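Side-chain contacts in uncharacterized protein (Treponema denticola ATCC 35404, PDB 6R9N), which acts as a di-iron sensor of oxygen and ferrous iron in bacterial chemotaxis, holding a stabilised iron-peroxy species in a metallo-beta-lactamase-like fold: residues 211-216 with 236-241; 218-221 with 227-230. All coordinates share one frame; numbering follows the deposited sequence.

Contact 1. Residues 211-216 with 236-241; sequences EYVRRL and NFLNWL
Leu-238 reaches from helix 232-242 toward helix 203-215 and sets its CD1 methyl against two side chains of that helix. The apolar side is the closer-packed half: CD1 of Leu-238 lies 4.0 Å from CG of Arg-214 and 4.3 Å from CG1 of Val-213. The CG of Leu-238 stands anti to its carbonyl carbon (chi1 -63°), and the extended branch beyond carries CD1 across the gap. Arg-214 and Leu-238 run alongside in opposing senses, so the arginine is met on the methylene next to its CB while its charged end runs on toward Asn-239. Val-213 and Leu-238 are buried, and Pro-218 lies against the valine.

The solvent side is looser. The Arg-214 chain, extended from CG to NE, brings NH1 to OD1 of Asn-239, a weak hydrogen bond of 3.4 Å. OD1 sits at the edge of the guanidinium, near its plane, yet the amide is turned 54° against that plane and the two side chains are nearly perpendicular. A water modelled unusually close to Arg-214 NE makes a bridge to Asn-239 doubtful. Both residues are exposed.

The two helices precede and follow the hairpin 220-222/229-230. The segment axes run nearly antiparallel, at 158°, and stay 10.9 Å apart at their closest, wide for a helix pair; only 171 Å² is buried. The chemistry therefore implies a spare join: a few apolar carbons meet on the inner side, while a single weak hydrogen bond from a charged guanidinium to a neutral amide spans the outer one.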
loop_
_atom_site.group_PDB
_atom_site.type_symbol
_atom_site.label_atom_id
_atom_site.label_comp_id
_atom_site.label_asym_id
_atom_site.label_seq_id
_atom_site.Cartn_x
_atom_site.Cartn_y
_atom_site.Cartn_z
ATOM N N GLU A 211 20.187 4.353 11.340
ATOM C CA GLU A 211 20.704 4.803 12.635
ATOM C C GLU A 211 19.877 4.246 13.786
ATOM O O GLU A 211 20.420 3.884 14.840
ATOM C CB GLU A 211 20.719 6.334 12.692
ATOM N N TYR A 212 18.554 4.225 13.622
ATOM C CA TYR A 212 17.671 3.642 14.627
ATOM C C TYR A 212 17.949 2.155 14.784
ATOM O O TYR A 212 18.154 1.657 15.901
ATOM C CB TYR A 212 16.212 3.893 14.221
ATOM C CG TYR A 212 15.143 3.583 15.252
ATOM C CD1 TYR A 212 14.798 2.272 15.556
ATOM C CD2 TYR A 212 14.446 4.605 15.891
ATOM C CE1 TYR A 212 13.809 1.980 16.492
ATOM C CE2 TYR A 212 13.447 4.331 16.823
ATOM C CZ TYR A 212 13.133 3.010 17.112
ATOM O OH TYR A 212 12.150 2.712 18.026
ATOM N N VAL A 213 18.008 1.436 13.663
ATOM C CA VAL A 213 18.153 -0.010 13.727
ATOM C C VAL A 213 19.518 -0.390 14.276
ATOM O O VAL A 213 19.632 -1.333 15.065
ATOM C CB VAL A 213 17.903 -0.624 12.336
ATOM C CG1 VAL A 213 18.452 -2.066 12.251
ATOM C CG2 VAL A 213 16.421 -0.581 12.015
ATOM N N ARG A 214 20.559 0.377 13.934
ATOM C CA ARG A 214 21.894 0.099 14.458
ATOM C C ARG A 214 21.904 0.104 15.985
ATOM O O ARG A 214 22.675 -0.637 16.603
ATOM C CB ARG A 214 22.901 1.115 13.905
ATOM C CG ARG A 214 23.523 0.732 12.565
ATOM C CD ARG A 214 24.715 1.625 12.262
ATOM N NE ARG A 214 25.169 1.621 10.864
ATOM C CZ ARG A 214 25.315 2.729 10.132
ATOM N NH1 ARG A 214 25.744 2.669 8.875
ATOM N NH2 ARG A 214 25.018 3.911 10.660
ATOM N N ARG A 215 21.050 0.917 16.607
ATOM C CA ARG A 215 21.019 0.972 18.065
ATOM C C ARG A 215 20.384 -0.277 18.654
ATOM O O ARG A 215 20.760 -0.703 19.751
ATOM C CB ARG A 215 20.267 2.210 18.538
ATOM C CG ARG A 215 20.992 3.501 18.243
ATOM C CD ARG A 215 20.243 4.683 18.845
ATOM N NE ARG A 215 20.362 4.685 20.300
ATOM C CZ ARG A 215 19.424 4.242 21.134
ATOM N NH1 ARG A 215 19.632 4.281 22.445
ATOM N NH2 ARG A 215 18.273 3.771 20.662
ATOM N N LEU A 216 19.388 -0.850 17.984
ATOM C CA LEU A 216 19.141 -2.258 18.217
ATOM C C LEU A 216 20.371 -2.998 17.721
ATOM O O LEU A 216 21.019 -2.580 16.768
ATOM C CB LEU A 216 17.892 -2.734 17.475
ATOM C CG LEU A 216 16.624 -1.894 17.313
ATOM C CD1 LEU A 216 15.893 -2.389 16.081
ATOM C CD2 LEU A 216 15.723 -2.004 18.518
ATOM N N ASN A 236 26.769 -5.283 6.280
ATOM C CA ASN A 236 26.888 -4.973 4.863
ATOM C C ASN A 236 25.622 -4.296 4.359
ATOM O O ASN A 236 25.682 -3.248 3.715
ATOM C CB ASN A 236 27.160 -6.250 4.071
ATOM C CG ASN A 236 28.614 -6.676 4.128
ATOM O OD1 ASN A 236 29.487 -5.907 4.535
ATOM N ND2 ASN A 236 28.883 -7.897 3.695
ATOM N N PHE A 237 24.460 -4.865 4.683
ATOM C CA PHE A 237 23.210 -4.282 4.216
ATOM C C PHE A 237 23.008 -2.883 4.790
ATOM O O PHE A 237 22.706 -1.930 4.058
ATOM C CB PHE A 237 22.028 -5.184 4.578
ATOM C CG PHE A 237 20.712 -4.563 4.240
ATOM C CD1 PHE A 237 20.279 -4.519 2.922
ATOM C CD2 PHE A 237 19.956 -3.946 5.210
ATOM C CE1 PHE A 237 19.089 -3.918 2.600
ATOM C CE2 PHE A 237 18.771 -3.336 4.888
ATOM C CZ PHE A 237 18.333 -3.323 3.577
ATOM N N LEU A 238 23.176 -2.739 6.106
ATOM C CA LEU A 238 22.966 -1.439 6.739
ATOM C C LEU A 238 23.895 -0.378 6.160
ATOM O O LEU A 238 23.465 0.757 5.904
ATOM C CB LEU A 238 23.161 -1.553 8.250
ATOM C CG LEU A 238 22.174 -2.483 8.948
ATOM C CD1 LEU A 238 22.371 -2.499 10.462
ATOM C CD2 LEU A 238 20.764 -2.069 8.584
ATOM N N ASN A 239 25.168 -0.723 5.933
ATOM C CA ASN A 239 26.099 0.255 5.368
ATOM C C ASN A 239 25.656 0.685 3.978
ATOM O O ASN A 239 25.645 1.884 3.661
ATOM C CB ASN A 239 27.519 -0.318 5.316
ATOM C CG ASN A 239 28.129 -0.499 6.693
ATOM O OD1 ASN A 239 27.645 0.062 7.687
ATOM N ND2 ASN A 239 29.199 -1.292 6.764
ATOM N N TRP A 240 25.247 -0.280 3.150
ATOM C CA TRP A 240 24.798 0.031 1.796
ATOM C C TRP A 240 23.552 0.917 1.816
ATOM O O TRP A 240 23.460 1.902 1.071
ATOM C CB TRP A 240 24.540 -1.265 1.037
ATOM C CG TRP A 240 23.833 -1.084 -0.262
ATOM C CD1 TRP A 240 24.388 -0.728 -1.458
ATOM C CD2 TRP A 240 22.435 -1.274 -0.510
ATOM N NE1 TRP A 240 23.421 -0.682 -2.438
ATOM C CE2 TRP A 240 22.213 -1.011 -1.881
ATOM C CE3 TRP A 240 21.349 -1.642 0.294
ATOM C CZ2 TRP A 240 20.956 -1.113 -2.463
ATOM C CZ3 TRP A 240 20.100 -1.735 -0.283
ATOM C CH2 TRP A 240 19.912 -1.469 -1.650
ATOM N N LEU A 241 22.577 0.577 2.667
ATOM C CA LEU A 241 21.309 1.304 2.675
ATOM C C LEU A 241 21.487 2.747 3.137
ATOM O O LEU A 241 20.884 3.667 2.565
ATOM C CB LEU A 241 20.302 0.581 3.574
ATOM C CG LEU A 241 18.894 1.186 3.577
ATOM C CD1 LEU A 241 18.320 1.259 2.150
ATOM C CD2 LEU A 241 17.959 0.426 4.516
HETATM O O HOH W 1 25.885 -0.675 10.510
#

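Contact 2. Residues 218-221 with 227-230; sequences PLMI and AIYK
Segments 218-221 and 227-230 pair as the two antiparallel arms of a beta hairpin whose connecting loop carries the iron ligands Gln-224 and His-225, with Ile-221 and Tyr-229 forming a hydrogen-bonded pair and Met-220 and Lys-230 the adjoining non-hydrogen-bonded one. Ile-221 N donates to Tyr-229 O at 2.8 Å, and Tyr-229 N returns a bond to Ile-221 O at 2.9 Å; Met-220 CA adds a CA-H...O contact to the same Tyr-229 oxygen, 3.1 Å away.

On the Met-220 face, the methionine and Lys-230 start out alongside one another in the same direction, CG of Met-220 against CB of Lys-230 at 3.7 Å. The extended methionine chain then sets SD 4.0 Å from CG2 of Ile-228. That methyl, anti to the backbone N of Ile-228, also lies 3.6 Å from Ile-221 O. The lysine end leads away to a cation-pi contact with Phe-181.

On the other face, Ile-221 and Tyr-229 cross obliquely, CG2 of the isoleucine 4.1 Å from CD1 of the ring. Ile-221 O sits in the ring plane at its edge, 3.4 Å from Tyr-229 CD1. The buried phenol is satisfied by a hydrogen bond from OH to Gly-169 O.

Strand 229-230 is outermost in the six-stranded sheet within this chain; strand 220-222 lies between it and strand 162-164, its parallel neighbour. Helix 232-242 packs on Ile-221 through Val-234 and Leu-238, while helix 185-199 meets Tyr-229 through Phe-185, His-188 and Ile-192.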
loop_
_atom_site.group_PDB
_atom_site.type_symbol
_atom_site.label_atom_id
_atom_site.label_comp_id
_atom_site.label_asym_id
_atom_site.label_seq_id
_atom_site.Cartn_x
_atom_site.Cartn_y
_atom_site.Cartn_z
ATOM N N PRO A 218 20.765 -5.970 15.974
ATOM C CA PRO A 218 20.219 -7.221 15.448
ATOM C C PRO A 218 21.323 -8.125 14.935
ATOM O O PRO A 218 22.300 -7.671 14.334
ATOM C CB PRO A 218 19.308 -6.761 14.303
ATOM C CG PRO A 218 19.906 -5.497 13.839
ATOM C CD PRO A 218 20.580 -4.856 15.026
ATOM N N LEU A 219 21.151 -9.420 15.185
ATOM C CA LEU A 219 22.001 -10.436 14.590
ATOM C C LEU A 219 21.511 -10.890 13.224
ATOM O O LEU A 219 22.313 -11.397 12.434
ATOM C CB LEU A 219 22.099 -11.635 15.535
ATOM C CG LEU A 219 22.770 -11.268 16.865
ATOM C CD1 LEU A 219 22.635 -12.383 17.889
ATOM C CD2 LEU A 219 24.239 -10.925 16.625
ATOM N N MET A 220 20.227 -10.707 12.921
ATOM C CA MET A 220 19.674 -11.039 11.612
ATOM C C MET A 220 18.692 -9.960 11.183
ATOM O O MET A 220 18.006 -9.356 12.015
ATOM C CB MET A 220 18.899 -12.369 11.592
ATOM C CG MET A 220 19.702 -13.627 11.733
ATOM S SD MET A 220 18.635 -15.073 11.519
ATOM C CE MET A 220 19.751 -16.317 12.165
ATOM N N ILE A 221 18.589 -9.775 9.869
ATOM C CA ILE A 221 17.528 -8.986 9.265
ATOM C C ILE A 221 16.777 -9.900 8.305
ATOM O O ILE A 221 17.342 -10.351 7.299
ATOM C CB ILE A 221 18.078 -7.738 8.551
ATOM C CG1 ILE A 221 18.673 -6.774 9.587
ATOM C CG2 ILE A 221 16.978 -7.057 7.727
ATOM C CD1 ILE A 221 19.322 -5.517 9.014
ATOM N N ALA A 227 16.202 -13.736 0.714
ATOM C CA ALA A 227 16.997 -14.391 1.738
ATOM C C ALA A 227 17.316 -13.439 2.890
ATOM O O ALA A 227 17.238 -12.211 2.769
ATOM C CB ALA A 227 18.289 -14.953 1.145
ATOM N N ILE A 228 17.705 -14.041 4.009
ATOM C CA ILE A 228 17.894 -13.383 5.301
ATOM C C ILE A 228 19.342 -12.933 5.441
ATOM O O ILE A 228 20.266 -13.653 5.050
ATOM C CB ILE A 228 17.495 -14.350 6.442
ATOM C CG1 ILE A 228 15.988 -14.618 6.411
ATOM C CG2 ILE A 228 17.947 -13.815 7.821
ATOM C CD1 ILE A 228 15.585 -16.001 6.873
ATOM N N TYR A 229 19.548 -11.746 6.017
ATOM C CA TYR A 229 20.887 -11.241 6.313
ATOM C C TYR A 229 21.289 -11.653 7.722
ATOM O O TYR A 229 20.533 -11.432 8.674
ATOM C CB TYR A 229 20.924 -9.708 6.190
ATOM C CG TYR A 229 20.364 -9.184 4.882
ATOM C CD1 TYR A 229 18.992 -9.012 4.701
ATOM C CD2 TYR A 229 21.203 -8.860 3.831
ATOM C CE1 TYR A 229 18.479 -8.536 3.503
ATOM C CE2 TYR A 229 20.701 -8.384 2.632
ATOM C CZ TYR A 229 19.335 -8.232 2.472
ATOM O OH TYR A 229 18.829 -7.782 1.271
ATOM N N LYS A 230 22.456 -12.279 7.858
ATOM C CA LYS A 230 22.967 -12.609 9.182
ATOM C C LYS A 230 24.448 -12.261 9.255
ATOM O O LYS A 230 25.126 -12.122 8.232
ATOM C CB LYS A 230 22.696 -14.070 9.574
ATOM C CG LYS A 230 23.576 -15.108 8.921
ATOM C CD LYS A 230 23.380 -16.469 9.611
ATOM C CE LYS A 230 23.874 -17.638 8.750
ATOM N NZ LYS A 230 25.331 -17.610 8.448
#

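From the N terminus, the chain has already laid down the first sheet and most of the second before helix 203-215 supplies one half of contact 1. It then turns through Pro-218 into strand 220-222, passes the iron ligands, and comes back as strand 229-230, closing the short loop of contact 2. Helix 232-242 follows and closes the longer loop of contact 1 around it, so the two contacts nest without crossing. Their centres are 11 Å apart and they touch: Leu-238 CD2 meets Ile-221 CD1 at 3.8 Å. Together they tie the edge of the second sheet to the two helices flanking its hairpin in sequence.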